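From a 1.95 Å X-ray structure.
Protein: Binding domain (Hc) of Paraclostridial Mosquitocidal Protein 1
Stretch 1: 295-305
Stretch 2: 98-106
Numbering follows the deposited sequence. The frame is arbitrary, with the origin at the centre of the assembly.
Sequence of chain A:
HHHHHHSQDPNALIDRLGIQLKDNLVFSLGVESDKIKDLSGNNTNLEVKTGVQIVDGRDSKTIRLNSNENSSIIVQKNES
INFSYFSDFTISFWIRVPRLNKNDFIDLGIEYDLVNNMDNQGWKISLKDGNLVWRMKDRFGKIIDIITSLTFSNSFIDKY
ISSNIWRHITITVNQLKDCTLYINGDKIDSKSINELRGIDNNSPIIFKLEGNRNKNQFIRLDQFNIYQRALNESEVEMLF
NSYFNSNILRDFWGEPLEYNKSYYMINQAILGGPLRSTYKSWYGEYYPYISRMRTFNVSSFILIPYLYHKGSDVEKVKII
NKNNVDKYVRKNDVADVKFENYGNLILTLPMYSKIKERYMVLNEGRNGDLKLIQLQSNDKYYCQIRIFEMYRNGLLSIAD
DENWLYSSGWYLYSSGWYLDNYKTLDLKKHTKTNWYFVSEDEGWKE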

# COMPACT_ATOMS: atom_id res chain seq x y z
N THR A 295 -19.61 5.85 4.52
CA THR A 295 -19.19 5.65 3.15
C THR A 295 -19.72 6.79 2.27
O THR A 295 -20.68 7.47 2.63
CB THR A 295 -19.66 4.29 2.59
OG1 THR A 295 -21.08 4.26 2.52
CG2 THR A 295 -19.20 3.11 3.41
N PHE A 296 -19.05 7.01 1.14
CA PHE A 296 -19.55 7.88 0.09
C PHE A 296 -19.56 7.11 -1.23
O PHE A 296 -19.02 6.00 -1.35
CB PHE A 296 -18.73 9.17 -0.01
CG PHE A 296 -17.26 9.00 -0.31
CD1 PHE A 296 -16.35 8.77 0.71
CD2 PHE A 296 -16.79 9.11 -1.61
CE1 PHE A 296 -14.99 8.64 0.43
CE2 PHE A 296 -15.43 8.96 -1.89
CZ PHE A 296 -14.54 8.72 -0.87
N ASN A 297 -20.22 7.73 -2.21
CA ASN A 297 -20.41 7.15 -3.52
C ASN A 297 -19.50 7.86 -4.52
O ASN A 297 -19.49 9.09 -4.58
CB ASN A 297 -21.88 7.24 -3.95
CG ASN A 297 -22.71 6.10 -3.42
OD1 ASN A 297 -22.53 4.95 -3.83
ND2 ASN A 297 -23.61 6.40 -2.50
N VAL A 298 -18.74 7.08 -5.29
CA VAL A 298 -18.00 7.63 -6.41
C VAL A 298 -18.86 7.45 -7.67
O VAL A 298 -18.95 8.36 -8.49
CB VAL A 298 -16.60 6.99 -6.53
CG1 VAL A 298 -16.04 7.08 -7.95
CG2 VAL A 298 -15.64 7.64 -5.55
N SER A 299 -19.49 6.28 -7.78
CA SER A 299 -20.67 6.07 -8.60
C SER A 299 -21.74 5.39 -7.73
O SER A 299 -21.49 5.07 -6.56
CB SER A 299 -20.36 5.23 -9.81
OG SER A 299 -19.87 3.96 -9.43
N SER A 300 -22.92 5.17 -8.30
CA SER A 300 -24.00 4.46 -7.61
C SER A 300 -23.58 3.02 -7.27
O SER A 300 -24.08 2.45 -6.31
CB SER A 300 -25.28 4.49 -8.42
OG SER A 300 -25.02 4.34 -9.81
N PHE A 301 -22.63 2.45 -8.02
CA PHE A 301 -22.24 1.06 -7.87
C PHE A 301 -20.98 0.89 -7.00
O PHE A 301 -20.62 -0.24 -6.71
CB PHE A 301 -22.00 0.43 -9.25
N ILE A 302 -20.31 1.98 -6.60
CA ILE A 302 -19.04 1.93 -5.81
C ILE A 302 -19.17 2.79 -4.55
O ILE A 302 -19.24 4.03 -4.63
CB ILE A 302 -17.82 2.39 -6.64
CG1 ILE A 302 -17.62 1.57 -7.91
CG2 ILE A 302 -16.55 2.40 -5.80
CD1 ILE A 302 -16.55 2.13 -8.82
N LEU A 303 -19.14 2.12 -3.39
CA LEU A 303 -19.09 2.73 -2.07
C LEU A 303 -17.63 2.78 -1.59
O LEU A 303 -16.95 1.78 -1.58
CB LEU A 303 -19.94 1.91 -1.11
CG LEU A 303 -21.41 2.31 -1.00
CD1 LEU A 303 -22.15 2.04 -2.30
CD2 LEU A 303 -22.08 1.57 0.14
N ILE A 304 -17.19 3.95 -1.13
CA ILE A 304 -15.86 4.14 -0.61
C ILE A 304 -15.97 4.53 0.86
O ILE A 304 -16.78 5.38 1.21
CB ILE A 304 -15.10 5.18 -1.46
CG1 ILE A 304 -15.08 4.76 -2.93
CG2 ILE A 304 -13.70 5.44 -0.90
CD1 ILE A 304 -13.96 5.33 -3.73
N PRO A 305 -15.15 3.93 1.76
CA PRO A 305 -15.16 4.31 3.17
C PRO A 305 -14.47 5.66 3.34
O PRO A 305 -13.46 5.94 2.68
CB PRO A 305 -14.34 3.22 3.86
CG PRO A 305 -13.36 2.81 2.77
CD PRO A 305 -14.17 2.87 1.49
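Stretch 2 (98-106) PRLNKNDFI

This is a small, mainly apolar contact between segments whose touching residues are at least 193 apart in sequence, in which a loop leading into a 3-10 turn packs on a beta hairpin without one hydrogen bond crossing between them; 402 Å² is buried, both sides summed.

The hairpin is held by its own backbone. F296 and I304 exchange a pair of hydrogen bonds, V298 N donates to I302 O, and a type I turn from S299 to I302 reverses the chain. F296, I302 and I304 all point CA-to-CB toward stretch 2, while V298, where the chain turns a corner, points sideways and has the largest covered area, 83 Å².

Stretch 2 runs extended through R99 and L100, then winds into a 3-10 segment from K102. N101 organises this change: its backbone N donates to D104 OD2, its O accepts from D104 N, and its ND2 reaches back to R99 O. The closest CA pair across the contact is V298 CA and K102 CA, at 6.1 Å.

Along stretch 2, R99 comes first, against the hairpin's paired strands. Its NE and NH2 both donate to L100 O, curling the guanidinium back on its own chain. I304 CD1 lies 3.2 Å from R99 NE, and F296 CZ lies 3.7 Å from R99 NH1, the phenyl offering its edge to one face of the guanidinium. L100 follows, with L100 CD2 3.7 Å from I302 CD1. V298 then spans the next step: V298 CG2 is 3.8 Å from L100 O and V298 CG1 3.4 Å from F105 CE1. K102 contributes its aliphatic chain, with K102 CE 3.8 Å from N297 O.

The rule to read here is that each segment fixes its shape with internal hydrogen bonds, and the two meet through side chains packed on each other and on carbonyl oxygens of the other backbone.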

# COMPACT_ATOMS: atom_id res chain seq x y z
N PRO A 98 -3.47 6.92 -7.37
CA PRO A 98 -4.48 7.56 -6.53
C PRO A 98 -5.80 6.77 -6.51
O PRO A 98 -6.14 6.11 -7.48
CB PRO A 98 -4.66 8.94 -7.19
CG PRO A 98 -3.31 9.19 -7.81
CD PRO A 98 -2.92 7.84 -8.38
N ARG A 99 -6.50 6.86 -5.38
CA ARG A 99 -7.77 6.21 -5.21
C ARG A 99 -8.77 6.76 -6.23
O ARG A 99 -8.93 7.96 -6.40
CB ARG A 99 -8.37 6.43 -3.82
CG ARG A 99 -9.47 5.42 -3.51
CD ARG A 99 -10.58 6.04 -2.71
NE ARG A 99 -11.29 7.03 -3.50
CZ ARG A 99 -11.44 8.29 -3.13
NH1 ARG A 99 -11.03 8.68 -1.94
NH2 ARG A 99 -12.00 9.16 -3.96
N LEU A 100 -9.43 5.81 -6.88
CA LEU A 100 -10.46 6.07 -7.85
C LEU A 100 -11.37 7.22 -7.41
O LEU A 100 -12.00 7.17 -6.35
CB LEU A 100 -11.29 4.79 -7.97
CG LEU A 100 -12.27 4.80 -9.13
CD1 LEU A 100 -11.51 4.89 -10.46
CD2 LEU A 100 -13.19 3.59 -9.07
N ASN A 101 -11.50 8.21 -8.28
CA ASN A 101 -12.26 9.41 -7.98
C ASN A 101 -13.05 9.81 -9.23
O ASN A 101 -12.88 9.22 -10.30
CB ASN A 101 -11.33 10.52 -7.46
CG ASN A 101 -10.20 10.86 -8.40
OD1 ASN A 101 -10.39 11.69 -9.28
ND2 ASN A 101 -9.04 10.23 -8.24
N LYS A 102 -13.93 10.82 -9.07
CA LYS A 102 -14.83 11.27 -10.12
C LYS A 102 -14.02 11.82 -11.31
O LYS A 102 -14.39 11.58 -12.46
CB LYS A 102 -15.83 12.28 -9.54
CG LYS A 102 -16.93 11.64 -8.70
CD LYS A 102 -17.76 12.62 -7.88
CE LYS A 102 -18.82 11.93 -7.05
NZ LYS A 102 -19.80 12.90 -6.48
N ASN A 103 -12.89 12.49 -11.05
CA ASN A 103 -12.06 13.03 -12.13
C ASN A 103 -11.58 11.91 -13.07
O ASN A 103 -11.39 12.19 -14.26
CB ASN A 103 -10.84 13.81 -11.64
CG ASN A 103 -11.22 14.96 -10.73
OD1 ASN A 103 -11.87 14.75 -9.71
ND2 ASN A 103 -10.81 16.16 -11.09
N ASP A 104 -11.41 10.69 -12.55
CA ASP A 104 -10.95 9.54 -13.32
C ASP A 104 -12.00 9.05 -14.32
O ASP A 104 -11.66 8.26 -15.21
CB ASP A 104 -10.60 8.35 -12.44
CG ASP A 104 -9.37 8.55 -11.57
OD1 ASP A 104 -8.46 9.34 -11.97
OD2 ASP A 104 -9.34 7.90 -10.51
N PHE A 105 -13.27 9.46 -14.17
CA PHE A 105 -14.36 8.89 -14.97
C PHE A 105 -14.36 9.51 -16.37
O PHE A 105 -14.94 8.95 -17.30
CB PHE A 105 -15.70 8.99 -14.22
CG PHE A 105 -15.99 7.83 -13.31
CD1 PHE A 105 -15.32 7.68 -12.10
CD2 PHE A 105 -16.92 6.86 -13.66
CE1 PHE A 105 -15.59 6.60 -11.27
CE2 PHE A 105 -17.19 5.78 -12.83
CZ PHE A 105 -16.52 5.66 -11.63
N ILE A 106 -13.66 10.64 -16.53
CA ILE A 106 -13.42 11.24 -17.83
C ILE A 106 -12.59 10.29 -18.71
O ILE A 106 -12.56 10.45 -19.91
CB ILE A 106 -12.75 12.62 -17.72
CG1 ILE A 106 -12.88 13.42 -19.02
CG2 ILE A 106 -11.29 12.50 -17.31
CD1 ILE A 106 -12.24 14.78 -18.98